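Side-chain contacts in carboxylic ester hydrolase (PDB 7K4O), which hydrolyses ester bonds as a fungal tannase, a serine esterase that probably releases gallic acid from tannins: residues 522-525 against 530-533; 457-462 against 518-523; 247-252 against 259-264. All blocks are in the same frame, centred on the assembly; numbering follows the deposited sequence.

Interaction 1 of 3, residues 522-525 against 530-533; sequences LWTN and MECV. With NAG (2-acetamido-2-deoxy-beta-D-glucopyranose), chain D.
Leu-522 and Glu-531 face each other as an antiparallel hydrogen-bonded pair, and two backbone bonds join them. The amide of Leu-522 gives its proton to O of Glu-531 at 2.9 Å, while Glu-531 N returns one to Leu-522 O at 2.8 Å. One step along, Trp-523 and Met-530 make the non-hydrogen-bonded pair.

Aromatic contacts carry the face of the hairpin on which these two side chains lie. CB of Met-530 sits almost straight above the middle of the indole's six-membered ring, 3.6 Å from its centroid, a CH-pi contact. With CG anti to the backbone N (chi1 -163°), the methionine runs on across the ring, CG at 3.6 Å from Trp-523 CE2. SD then reaches an oblique Met-aromatic position, 4.4 Å from the same six-membered centroid. Lys-258, a ligand of the nearby calcium, adds a cation-pi contact to this indole.

Leu-522 and Glu-531 put their side chains on the other face. CB of Leu-522 rests 4.1 Å from CG1 of Val-533, a purely apolar touch. The extended Glu-531 side chain crosses Thr-524 at about a right angle, and its OE1 lies 3.3 Å from Thr-524 OG1, at best a weak bond, since that hydroxyl has a stronger partner in Thr-529 OG1.

Cys-532 turns away to its disulfide with Cys-515, and the acetamido group of a glycan sugar comes near the end of the strand, NAG C8 3.7 Å from Cys-532 O. Paired strands, a short turn and cross-strand side-chain pairs make this a two-stranded beta hairpin at the protein surface.

Interaction 2 of 3, residues 457-462 against 518-523; sequences LYTVPG and PLRPLW
Thr-459 and Arg-520 meet through a single direct hydrogen bond, NH2 of the arginine to OG1 of the threonine, 2.8 Å long with an angle of 160° at the hydrogen. The hydroxyl lies at the edge of the guanidinium and in its plane, and the bond is close to straight. The two side chains cross at about a right angle. Bends at chi2 and chi3 curl the arginine back over its own neighbour, setting CD of Pro-521 4.1 Å above one guanidinium face.

Around this close point the fit is much looser. The nearest CA atoms, those of Thr-459 and Arg-520, stay 8.8 Å apart, and CG of Pro-461 stays 5.1 Å from CG of Pro-521. A water bridges part of the gap, accepting from Thr-459 N at 2.9 Å and from Arg-520 NH1 at the same distance. NH1 also gives a bond to Leu-519 O, 22° out of the guanidinium plane. Both touching residues are buried, consistent with an interior water.

Outside the pair, Arg-520 NE makes a salt bridge to Asp-267, and Thr-459 OG1 is hydrogen-bonded to Asp-417. All three nitrogens of the guanidinium are thus engaged, which fixes its rotation. The Asp-267 carboxylate probably offsets the buried positive charge, and polar bonds with one ordered water, more than apolar contact, join the edge strand 455-460 of the mixed sheet to the first strand of the hairpin 520-533.

Interaction 3 of 3, residues 247-252 against 259-264; sequences ETIAAC and VDWVVA. With CA (calcium ion), chain K.
CG2 of Ile-249 is the main bump, pressed onto the flat face of the Trp-261 indole. It stands 3.6 Å from the centroid of the six-membered ring, 21° off the normal, and reaches 3.4 Å at Trp-261 CE2. A chi1 of -69° places CG1 of Ile-249 beside the backbone N and so sets the CG2 methyl anti to it, toward the ring, and the two side chains cross at about a right angle.

Ala-250 offers a lower shoulder beside it. Its CB lies 3.7 Å from Trp-261 CH2, and its CA meets CZ3 obliquely, so the benzo end of the indole runs on along the helix past the isoleucine. Two residues after Trp-261, Val-263 fills a second hollow. Its CG2 sits against the notch formed by Ile-249 O, 3.8 Å away, and Cys-252 CB, 4.0 Å away, where the helix is ending. Cys-252 is itself held by a disulfide to Cys-269.

No hydrogen bond crosses this interface; the polar work falls to the calcium held by the same loop. Asp-260 OD1 binds it at 2.5 Å and Val-262 O at 2.4 Å, with the aspartate's OD2 accepting a proton from a water that is also a ligand. Asp-253, Asp-256 and Lys-258 O complete the protein's share of the coordination. With Trp-261 and Val-263 folded back on helix 238-252 and the intervening residues wrapped round the ion, this is a calcium-binding loop closed against the helix that precedes it.

Overall arrangement
Interaction 1 is a surface contact, whereas interactions 2 and 3 are buried; all three lie on the same side of the chain's centre. Interactions 1 and 2 share Leu-522 and Trp-523 on strand 520-524, which is paired in the hairpin at one end and tied toward the large mixed sheet at the other. Interactions 2 and 3 touch where Pro-461 and Pro-521 pack on Val-262 and Ala-264, while the nearest atoms of 1 and 3 are about 5 Å apart, without touching. Chemistry follows place: backbone pairing and ring packing in the hairpin, guanidinium, hydroxyl and water in the interior, and apolar helix-loop packing beside a metal site.

Interaction 1 of 3, residues 522-525 against 530-533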
ATOM      1  N   LEU A 522      21.465   3.709 -11.465  1.00 33.18           N
ATOM      2  CA  LEU A 522      22.937   3.718 -11.244  1.00 33.55           C
ATOM      3  C   LEU A 522      23.425   5.125 -11.559  1.00 33.67           C
ATOM      4  O   LEU A 522      23.106   5.643 -12.658  1.00 36.20           O
ATOM      5  CB  LEU A 522      23.563   2.670 -12.155  1.00 35.73           C
ATOM      6  CG  LEU A 522      25.067   2.469 -11.948  1.00 39.92           C
ATOM      7  CD1 LEU A 522      25.312   1.977 -10.538  1.00 40.71           C
ATOM      8  CD2 LEU A 522      25.624   1.501 -12.996  1.00 40.97           C
ATOM      9  N   TRP A 523      24.067   5.756 -10.589  1.00 33.63           N
ATOM     10  CA  TRP A 523      24.637   7.112 -10.801  1.00 36.88           C
ATOM     11  C   TRP A 523      26.080   6.983 -11.304  1.00 38.20           C
ATOM     12  O   TRP A 523      26.821   6.092 -10.831  1.00 41.52           O
ATOM     13  CB  TRP A 523      24.563   7.966  -9.550  1.00 36.44           C
ATOM     14  CG  TRP A 523      23.167   8.197  -9.031  1.00 41.38           C
ATOM     15  CD1 TRP A 523      22.384   7.307  -8.344  1.00 38.97           C
ATOM     16  CD2 TRP A 523      22.421   9.431  -9.045  1.00 41.37           C
ATOM     17  NE1 TRP A 523      21.205   7.889  -7.962  1.00 45.69           N
ATOM     18  CE2 TRP A 523      21.191   9.186  -8.392  1.00 44.26           C
ATOM     19  CE3 TRP A 523      22.649  10.697  -9.581  1.00 50.16           C
ATOM     20  CZ2 TRP A 523      20.206  10.169  -8.257  1.00 52.98           C
ATOM     21  CZ3 TRP A 523      21.680  11.674  -9.442  1.00 56.93           C
ATOM     22  CH2 TRP A 523      20.461  11.415  -8.799  1.00 52.57           C
ATOM     23  N   THR A 524      26.431   7.870 -12.227  1.00 45.96           N
ATOM     24  CA  THR A 524      27.791   8.008 -12.816  1.00 48.96           C
ATOM     25  C   THR A 524      28.312   9.420 -12.541  1.00 50.27           C
ATOM     26  O   THR A 524      27.544  10.297 -12.047  1.00 42.93           O
ATOM     27  CB  THR A 524      27.742   7.674 -14.307  1.00 51.45           C
ATOM     28  OG1 THR A 524      26.748   8.498 -14.913  1.00 51.64           O
ATOM     29  CG2 THR A 524      27.425   6.218 -14.575  1.00 55.22           C
ATOM     30  N   ASN A 525      29.584   9.663 -12.860  1.00 53.89           N
ATOM     31  CA  ASN A 525      30.155  11.035 -12.848  1.00 47.96           C
ATOM     32  C   ASN A 525      30.086  11.580 -11.426  1.00 47.20           C
ATOM     33  O   ASN A 525      29.480  12.663 -11.204  1.00 48.96           O
ATOM     34  CB  ASN A 525      29.459  11.959 -13.854  1.00 55.62           C
ATOM     35  CG  ASN A 525      29.688  11.501 -15.285  1.00 63.05           C
ATOM     36  OD1 ASN A 525      30.800  11.165 -15.677  1.00 75.91           O
ATOM     37  ND2 ASN A 525      28.635  11.425 -16.073  1.00 60.92           N
ATOM     38  N   MET A 530      22.161  10.330 -13.237  1.00 42.42           N
ATOM     39  CA  MET A 530      21.460   9.048 -12.972  1.00 35.54           C
ATOM     40  C   MET A 530      21.094   8.368 -14.289  1.00 36.95           C
ATOM     41  O   MET A 530      20.605   9.019 -15.211  1.00 37.27           O
ATOM     42  CB  MET A 530      20.225   9.294 -12.107  1.00 37.02           C
ATOM     43  CG  MET A 530      19.755   8.003 -11.486  1.00 37.37           C
ATOM     44  SD  MET A 530      18.129   8.110 -10.775  1.00 36.66           S
ATOM     45  CE  MET A 530      17.157   7.762 -12.237  1.00 37.82           C
ATOM     46  N   GLU A 531      21.390   7.085 -14.390  1.00 31.57           N
ATOM     47  CA  GLU A 531      20.959   6.246 -15.512  1.00 35.81           C
ATOM     48  C   GLU A 531      20.046   5.136 -14.964  1.00 32.84           C
ATOM     49  O   GLU A 531      20.106   4.832 -13.754  1.00 31.85           O
ATOM     50  CB  GLU A 531      22.170   5.622 -16.180  1.00 43.88           C
ATOM     51  CG  GLU A 531      23.220   6.667 -16.520  1.00 64.53           C
ATOM     52  CD  GLU A 531      24.473   6.108 -17.164  1.00 75.95           C
ATOM     53  OE1 GLU A 531      25.371   6.920 -17.479  1.00 92.80           O
ATOM     54  OE2 GLU A 531      24.564   4.857 -17.317  1.00 82.93           O
ATOM     55  N   CYS A 532      19.220   4.615 -15.840  1.00 33.29           N
ATOM     56  CA  CYS A 532      18.341   3.458 -15.553  1.00 30.71           C
ATOM     57  C   CYS A 532      18.895   2.304 -16.365  1.00 30.90           C
ATOM     58  O   CYS A 532      18.849   2.372 -17.592  1.00 35.24           O
ATOM     59  CB  CYS A 532      16.888   3.799 -15.883  1.00 31.46           C
ATOM     60  SG  CYS A 532      16.244   5.124 -14.849  0.92 33.34           S
ATOM     61  N   VAL A 533      19.429   1.296 -15.693  1.00 30.41           N
ATOM     62  CA  VAL A 533      20.238   0.248 -16.360  1.00 31.76           C
ATOM     63  C   VAL A 533      19.587  -1.115 -16.225  1.00 29.92           C
ATOM     64  O   VAL A 533      18.912  -1.392 -15.240  1.00 31.37           O
ATOM     65  CB  VAL A 533      21.683   0.215 -15.832  1.00 33.92           C
ATOM     66  CG1 VAL A 533      22.327   1.586 -15.954  1.00 38.67           C
ATOM     67  CG2 VAL A 533      21.746  -0.306 -14.416  1.00 36.33           C
TER
HETATM   68  C1  NAG D   2      21.091  -3.554 -22.830  1.00 50.64           C
HETATM   69  C2  NAG D   2      21.739  -2.422 -22.079  1.00 46.67           C
HETATM   70  C3  NAG D   2      22.907  -1.845 -22.880  0.81 50.95           C
HETATM   71  C4  NAG D   2      23.822  -2.955 -23.360  0.81 54.29           C
HETATM   72  C5  NAG D   2      23.022  -4.006 -24.125  0.71 56.27           C
HETATM   73  C6  NAG D   2      23.897  -5.143 -24.639  1.00 53.79           C
HETATM   74  C7  NAG D   2      20.633  -0.821 -20.627  0.71 39.65           C
HETATM   75  C8  NAG D   2      19.585   0.239 -20.528  0.75 42.07           C
HETATM   76  N2  NAG D   2      20.798  -1.341 -21.852  0.94 44.59           N
HETATM   77  O3  NAG D   2      23.645  -0.949 -22.047  0.78 49.79           O
HETATM   78  O4  NAG D   2      24.793  -2.376 -24.226  0.76 57.53           O
HETATM   79  O5  NAG D   2      22.072  -4.530 -23.182  0.93 51.34           O
HETATM   80  O6  NAG D   2      24.364  -5.852 -23.476  0.77 57.73           O
HETATM   81  O7  NAG D   2      21.243  -1.198 -19.627  0.93 36.47           O

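Interaction 2 of 3, residues 457-462 against 518-523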
ATOM      1  N   LEU A 457       5.968   0.109 -12.701  1.00 22.63           N
ATOM      2  CA  LEU A 457       6.325  -0.150 -11.307  1.00 22.87           C
ATOM      3  C   LEU A 457       7.653   0.540 -10.984  1.00 22.78           C
ATOM      4  O   LEU A 457       8.627   0.400 -11.776  1.00 24.84           O
ATOM      5  CB  LEU A 457       6.447  -1.669 -11.121  1.00 22.12           C
ATOM      6  CG  LEU A 457       7.040  -2.123  -9.797  1.00 22.93           C
ATOM      7  CD1 LEU A 457       6.175  -1.727  -8.598  1.00 24.63           C
ATOM      8  CD2 LEU A 457       7.249  -3.631  -9.851  1.00 24.88           C
ATOM      9  N   TYR A 458       7.703   1.197  -9.852  1.00 23.43           N
ATOM     10  CA  TYR A 458       8.866   2.010  -9.442  1.00 24.51           C
ATOM     11  C   TYR A 458       9.184   1.732  -7.980  1.00 24.25           C
ATOM     12  O   TYR A 458       8.299   1.866  -7.130  1.00 24.81           O
ATOM     13  CB  TYR A 458       8.599   3.507  -9.659  1.00 24.49           C
ATOM     14  CG  TYR A 458       8.106   3.889 -11.025  1.00 24.83           C
ATOM     15  CD1 TYR A 458       6.753   3.820 -11.301  1.00 24.88           C
ATOM     16  CD2 TYR A 458       8.949   4.377 -12.019  1.00 26.84           C
ATOM     17  CE1 TYR A 458       6.235   4.188 -12.526  1.00 24.76           C
ATOM     18  CE2 TYR A 458       8.433   4.750 -13.252  1.00 27.25           C
ATOM     19  CZ  TYR A 458       7.076   4.670 -13.507  1.00 28.34           C
ATOM     20  OH  TYR A 458       6.512   5.015 -14.726  1.00 29.47           O
ATOM     21  N   THR A 459      10.431   1.394  -7.648  1.00 25.44           N
ATOM     22  CA  THR A 459      10.824   1.371  -6.225  1.00 24.22           C
ATOM     23  C   THR A 459      11.348   2.735  -5.802  1.00 24.83           C
ATOM     24  O   THR A 459      11.823   3.533  -6.676  1.00 25.55           O
ATOM     25  CB  THR A 459      11.789   0.216  -5.890  1.00 27.67           C
ATOM     26  OG1 THR A 459      13.114   0.491  -6.357  1.00 28.79           O
ATOM     27  CG2 THR A 459      11.305  -1.117  -6.441  1.00 27.41           C
ATOM     28  N   VAL A 460      11.225   3.040  -4.525  1.00 25.94           N
ATOM     29  CA  VAL A 460      11.598   4.386  -4.009  1.00 25.15           C
ATOM     30  C   VAL A 460      12.821   4.212  -3.105  1.00 27.97           C
ATOM     31  O   VAL A 460      12.700   3.723  -1.965  1.00 28.03           O
ATOM     32  CB  VAL A 460      10.440   5.064  -3.270  1.00 24.99           C
ATOM     33  CG1 VAL A 460      10.788   6.509  -2.943  1.00 27.17           C
ATOM     34  CG2 VAL A 460       9.145   4.973  -4.097  1.00 27.15           C
ATOM     35  N   PRO A 461      14.003   4.696  -3.554  1.00 27.90           N
ATOM     36  CA  PRO A 461      15.225   4.595  -2.746  1.00 29.40           C
ATOM     37  C   PRO A 461      15.074   5.094  -1.325  1.00 26.13           C
ATOM     38  O   PRO A 461      14.573   6.181  -1.072  1.00 29.99           O
ATOM     39  CB  PRO A 461      16.241   5.482  -3.500  1.00 30.70           C
ATOM     40  CG  PRO A 461      15.803   5.393  -4.924  1.00 31.28           C
ATOM     41  CD  PRO A 461      14.274   5.303  -4.862  1.00 27.87           C
ATOM     42  N   GLY A 462      15.487   4.232  -0.384  1.00 28.30           N
ATOM     43  CA  GLY A 462      15.503   4.532   1.060  1.00 29.17           C
ATOM     44  C   GLY A 462      14.160   4.701   1.751  1.00 28.32           C
ATOM     45  O   GLY A 462      14.131   4.839   2.959  1.00 28.49           O
ATOM     46  N   PRO A 518      11.843  -3.171 -15.336  1.00 23.94           N
ATOM     47  CA  PRO A 518      12.936  -3.844 -14.610  1.00 26.08           C
ATOM     48  C   PRO A 518      14.313  -3.174 -14.643  1.00 28.29           C
ATOM     49  O   PRO A 518      15.289  -3.803 -14.219  1.00 28.22           O
ATOM     50  CB  PRO A 518      13.030  -5.159 -15.387  1.00 25.14           C
ATOM     51  CG  PRO A 518      12.736  -4.768 -16.808  1.00 27.69           C
ATOM     52  CD  PRO A 518      11.679  -3.693 -16.683  1.00 25.86           C
ATOM     53  N   LEU A 519      14.352  -1.909 -15.047  1.00 27.74           N
ATOM     54  CA  LEU A 519      15.597  -1.126 -14.964  1.00 28.18           C
ATOM     55  C   LEU A 519      15.847  -0.780 -13.502  1.00 31.35           C
ATOM     56  O   LEU A 519      14.900  -0.664 -12.683  1.00 26.76           O
ATOM     57  CB  LEU A 519      15.464   0.132 -15.844  1.00 28.29           C
ATOM     58  CG  LEU A 519      15.178  -0.140 -17.324  1.00 29.27           C
ATOM     59  CD1 LEU A 519      14.947   1.177 -18.056  1.00 31.38           C
ATOM     60  CD2 LEU A 519      16.324  -0.914 -17.969  1.00 33.03           C
ATOM     61  N   ARG A 520      17.120  -0.584 -13.149  1.00 28.65           N
ATOM     62  CA  ARG A 520      17.528  -0.143 -11.798  1.00 26.79           C
ATOM     63  C   ARG A 520      18.367   1.133 -11.899  1.00 29.72           C
ATOM     64  O   ARG A 520      19.023   1.338 -12.936  1.00 31.08           O
ATOM     65  CB  ARG A 520      18.405  -1.182 -11.079  1.00 26.61           C
ATOM     66  CG  ARG A 520      17.917  -2.611 -11.044  1.00 30.25           C
ATOM     67  CD  ARG A 520      16.519  -2.785 -10.511  1.00 27.80           C
ATOM     68  NE  ARG A 520      16.300  -2.253  -9.187  1.00 28.92           N
ATOM     69  CZ  ARG A 520      15.281  -1.425  -8.873  1.00 30.69           C
ATOM     70  NH1 ARG A 520      14.420  -1.015  -9.805  1.00 30.94           N
ATOM     71  NH2 ARG A 520      15.138  -1.027  -7.643  1.00 31.09           N
ATOM     72  N   PRO A 521      18.414   1.972 -10.847  1.00 28.59           N
ATOM     73  CA  PRO A 521      19.169   3.219 -10.895  1.00 30.35           C
ATOM     74  C   PRO A 521      20.670   2.973 -10.715  1.00 33.09           C
ATOM     75  O   PRO A 521      21.068   2.159  -9.910  1.00 31.23           O
ATOM     76  CB  PRO A 521      18.633   4.039  -9.736  1.00 29.64           C
ATOM     77  CG  PRO A 521      18.116   3.001  -8.761  1.00 31.66           C
ATOM     78  CD  PRO A 521      17.575   1.909  -9.645  1.00 28.17           C
ATOM     79  N   LEU A 522      21.465   3.709 -11.465  1.00 33.18           N
ATOM     80  CA  LEU A 522      22.937   3.718 -11.244  1.00 33.55           C
ATOM     81  C   LEU A 522      23.425   5.125 -11.559  1.00 33.67           C
ATOM     82  O   LEU A 522      23.106   5.643 -12.658  1.00 36.20           O
ATOM     83  CB  LEU A 522      23.563   2.670 -12.155  1.00 35.73           C
ATOM     84  CG  LEU A 522      25.067   2.469 -11.948  1.00 39.92           C
ATOM     85  CD1 LEU A 522      25.312   1.977 -10.538  1.00 40.71           C
ATOM     86  CD2 LEU A 522      25.624   1.501 -12.996  1.00 40.97           C
ATOM     87  N   TRP A 523      24.067   5.756 -10.589  1.00 33.63           N
ATOM     88  CA  TRP A 523      24.637   7.112 -10.801  1.00 36.88           C
ATOM     89  C   TRP A 523      26.080   6.983 -11.304  1.00 38.20           C
ATOM     90  O   TRP A 523      26.821   6.092 -10.831  1.00 41.52           O
ATOM     91  CB  TRP A 523      24.563   7.966  -9.550  1.00 36.44           C
ATOM     92  CG  TRP A 523      23.167   8.197  -9.031  1.00 41.38           C
ATOM     93  CD1 TRP A 523      22.384   7.307  -8.344  1.00 38.97           C
ATOM     94  CD2 TRP A 523      22.421   9.431  -9.045  1.00 41.37           C
ATOM     95  NE1 TRP A 523      21.205   7.889  -7.962  1.00 45.69           N
ATOM     96  CE2 TRP A 523      21.191   9.186  -8.392  1.00 44.26           C
ATOM     97  CE3 TRP A 523      22.649  10.697  -9.581  1.00 50.16           C
ATOM     98  CZ2 TRP A 523      20.206  10.169  -8.257  1.00 52.98           C
ATOM     99  CZ3 TRP A 523      21.680  11.674  -9.442  1.00 56.93           C
ATOM    100  CH2 TRP A 523      20.461  11.415  -8.799  1.00 52.57           C
TER
HETATM  101  O   HOH W   1      12.675   1.276  -9.471  1.00 28.41           O

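Interaction 3 of 3, residues 247-252 against 259-264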
ATOM      1  N   GLU A 247      24.591  -0.235   9.786  1.00 39.30           N
ATOM      2  CA  GLU A 247      25.832  -0.722   9.115  1.00 38.54           C
ATOM      3  C   GLU A 247      25.558  -1.240   7.712  1.00 39.55           C
ATOM      4  O   GLU A 247      26.486  -1.198   6.857  1.00 38.40           O
ATOM      5  CB  GLU A 247      26.489  -1.818   9.952  1.00 43.21           C
ATOM      6  CG  GLU A 247      27.058  -1.274  11.245  1.00 43.12           C
ATOM      7  CD  GLU A 247      28.212  -0.303  10.999  1.00 48.76           C
ATOM      8  OE1 GLU A 247      29.083  -0.578  10.148  1.00 52.79           O
ATOM      9  OE2 GLU A 247      28.207   0.732  11.622  1.00 54.17           O
ATOM     10  N   THR A 248      24.339  -1.776   7.459  1.00 38.22           N
ATOM     11  CA  THR A 248      23.965  -2.210   6.093  1.00 33.85           C
ATOM     12  C   THR A 248      23.853  -0.952   5.217  1.00 29.48           C
ATOM     13  O   THR A 248      24.345  -0.980   4.088  1.00 32.25           O
ATOM     14  CB  THR A 248      22.692  -3.072   6.145  1.00 35.55           C
ATOM     15  OG1 THR A 248      22.919  -4.192   7.021  1.00 34.27           O
ATOM     16  CG2 THR A 248      22.283  -3.549   4.773  1.00 36.84           C
ATOM     17  N   ILE A 249      23.242   0.106   5.729  1.00 35.41           N
ATOM     18  CA  ILE A 249      23.114   1.379   4.949  1.00 36.78           C
ATOM     19  C   ILE A 249      24.539   1.871   4.626  1.00 40.23           C
ATOM     20  O   ILE A 249      24.832   2.196   3.449  1.00 36.25           O
ATOM     21  CB  ILE A 249      22.291   2.424   5.695  1.00 33.95           C
ATOM     22  CG1 ILE A 249      20.806   2.020   5.775  1.00 35.56           C
ATOM     23  CG2 ILE A 249      22.471   3.773   5.029  1.00 34.91           C
ATOM     24  CD1 ILE A 249      20.002   2.832   6.735  1.00 35.71           C
ATOM     25  N   ALA A 250      25.431   1.868   5.620  1.00 41.16           N
ATOM     26  CA  ALA A 250      26.824   2.368   5.424  1.00 40.25           C
ATOM     27  C   ALA A 250      27.526   1.548   4.350  1.00 39.45           C
ATOM     28  O   ALA A 250      28.195   2.131   3.470  1.00 44.95           O
ATOM     29  CB  ALA A 250      27.577   2.352   6.743  1.00 42.83           C
ATOM     30  N   ALA A 251      27.337   0.231   4.349  1.00 38.45           N
ATOM     31  CA  ALA A 251      28.070  -0.670   3.436  1.00 37.52           C
ATOM     32  C   ALA A 251      27.475  -0.612   2.027  1.00 38.46           C
ATOM     33  O   ALA A 251      28.193  -0.930   1.091  1.00 37.60           O
ATOM     34  CB  ALA A 251      28.079  -2.084   3.975  1.00 41.77           C
ATOM     35  N   CYS A 252      26.193  -0.268   1.855  1.00 35.12           N
ATOM     36  CA  CYS A 252      25.501  -0.469   0.548  1.00 36.62           C
ATOM     37  C   CYS A 252      25.167   0.881  -0.091  1.00 32.62           C
ATOM     38  O   CYS A 252      24.836   0.870  -1.287  1.00 34.22           O
ATOM     39  CB  CYS A 252      24.244  -1.311   0.753  1.00 38.87           C
ATOM     40  SG  CYS A 252      24.620  -3.012   1.267  0.99 40.25           S
ATOM     41  N   VAL A 259      27.037   8.606  -3.190  1.00 39.64           N
ATOM     42  CA  VAL A 259      27.222   8.607  -1.723  1.00 40.57           C
ATOM     43  C   VAL A 259      26.310   9.679  -1.151  1.00 41.45           C
ATOM     44  O   VAL A 259      26.624  10.878  -1.249  1.00 40.49           O
ATOM     45  CB  VAL A 259      28.710   8.794  -1.329  1.00 40.16           C
ATOM     46  CG1 VAL A 259      28.851   8.990   0.165  1.00 41.24           C
ATOM     47  CG2 VAL A 259      29.534   7.618  -1.808  1.00 42.20           C
ATOM     48  N   ASP A 260      25.186   9.255  -0.583  1.00 37.82           N
ATOM     49  CA  ASP A 260      24.119  10.172  -0.121  1.00 36.88           C
ATOM     50  C   ASP A 260      23.405   9.584   1.101  1.00 34.95           C
ATOM     51  O   ASP A 260      22.427  10.178   1.539  1.00 36.87           O
ATOM     52  CB  ASP A 260      23.140  10.455  -1.266  1.00 39.92           C
ATOM     53  CG  ASP A 260      22.491   9.198  -1.866  1.00 40.86           C
ATOM     54  OD1 ASP A 260      22.869   8.071  -1.466  1.00 36.66           O
ATOM     55  OD2 ASP A 260      21.633   9.363  -2.797  1.00 38.92           O
ATOM     56  N   TRP A 261      23.936   8.537   1.720  1.00 38.63           N
ATOM     57  CA  TRP A 261      23.243   7.816   2.815  1.00 35.79           C
ATOM     58  C   TRP A 261      21.803   7.420   2.340  1.00 30.34           C
ATOM     59  O   TRP A 261      20.849   7.623   3.072  1.00 32.59           O
ATOM     60  CB  TRP A 261      23.245   8.666   4.074  1.00 35.70           C
ATOM     61  CG  TRP A 261      23.038   7.830   5.299  1.00 42.87           C
ATOM     62  CD1 TRP A 261      21.895   7.720   6.038  1.00 39.16           C
ATOM     63  CD2 TRP A 261      23.998   6.930   5.887  1.00 43.06           C
ATOM     64  NE1 TRP A 261      22.085   6.827   7.063  1.00 44.56           N
ATOM     65  CE2 TRP A 261      23.363   6.331   7.001  1.00 46.43           C
ATOM     66  CE3 TRP A 261      25.344   6.631   5.622  1.00 44.06           C
ATOM     67  CZ2 TRP A 261      24.024   5.428   7.838  1.00 47.77           C
ATOM     68  CZ3 TRP A 261      25.990   5.733   6.450  1.00 45.83           C
ATOM     69  CH2 TRP A 261      25.334   5.139   7.534  1.00 43.74           C
ATOM     70  N   VAL A 262      21.743   6.906   1.138  1.00 32.90           N
ATOM     71  CA  VAL A 262      20.506   6.309   0.571  1.00 33.48           C
ATOM     72  C   VAL A 262      20.928   5.064  -0.153  1.00 30.10           C
ATOM     73  O   VAL A 262      21.756   5.119  -1.030  1.00 32.83           O
ATOM     74  CB  VAL A 262      19.758   7.273  -0.366  1.00 34.92           C
ATOM     75  CG1 VAL A 262      18.440   6.624  -0.820  1.00 36.28           C
ATOM     76  CG2 VAL A 262      19.494   8.607   0.309  1.00 32.45           C
ATOM     77  N   VAL A 263      20.291   3.947   0.176  1.00 30.57           N
ATOM     78  CA  VAL A 263      20.497   2.709  -0.608  1.00 30.80           C
ATOM     79  C   VAL A 263      19.412   2.587  -1.681  1.00 34.14           C
ATOM     80  O   VAL A 263      18.292   2.137  -1.361  1.00 33.79           O
ATOM     81  CB  VAL A 263      20.520   1.518   0.353  1.00 31.73           C
ATOM     82  CG1 VAL A 263      20.660   0.209  -0.400  1.00 32.17           C
ATOM     83  CG2 VAL A 263      21.635   1.714   1.383  1.00 35.87           C
ATOM     84  N   ALA A 264      19.763   2.932  -2.910  1.00 30.26           N
ATOM     85  CA  ALA A 264      18.870   2.822  -4.075  1.00 30.13           C
ATOM     86  C   ALA A 264      18.986   1.434  -4.665  1.00 31.84           C
ATOM     87  O   ALA A 264      18.198   1.122  -5.553  1.00 30.10           O
ATOM     88  CB  ALA A 264      19.222   3.858  -5.114  1.00 31.73           C
TER
HETATM   89 CA    CA K 604      23.488   5.876  -2.480  0.97 33.25          CA
HETATM   90  O   HOH W   2      21.624   6.946  -3.918  1.00 36.17           O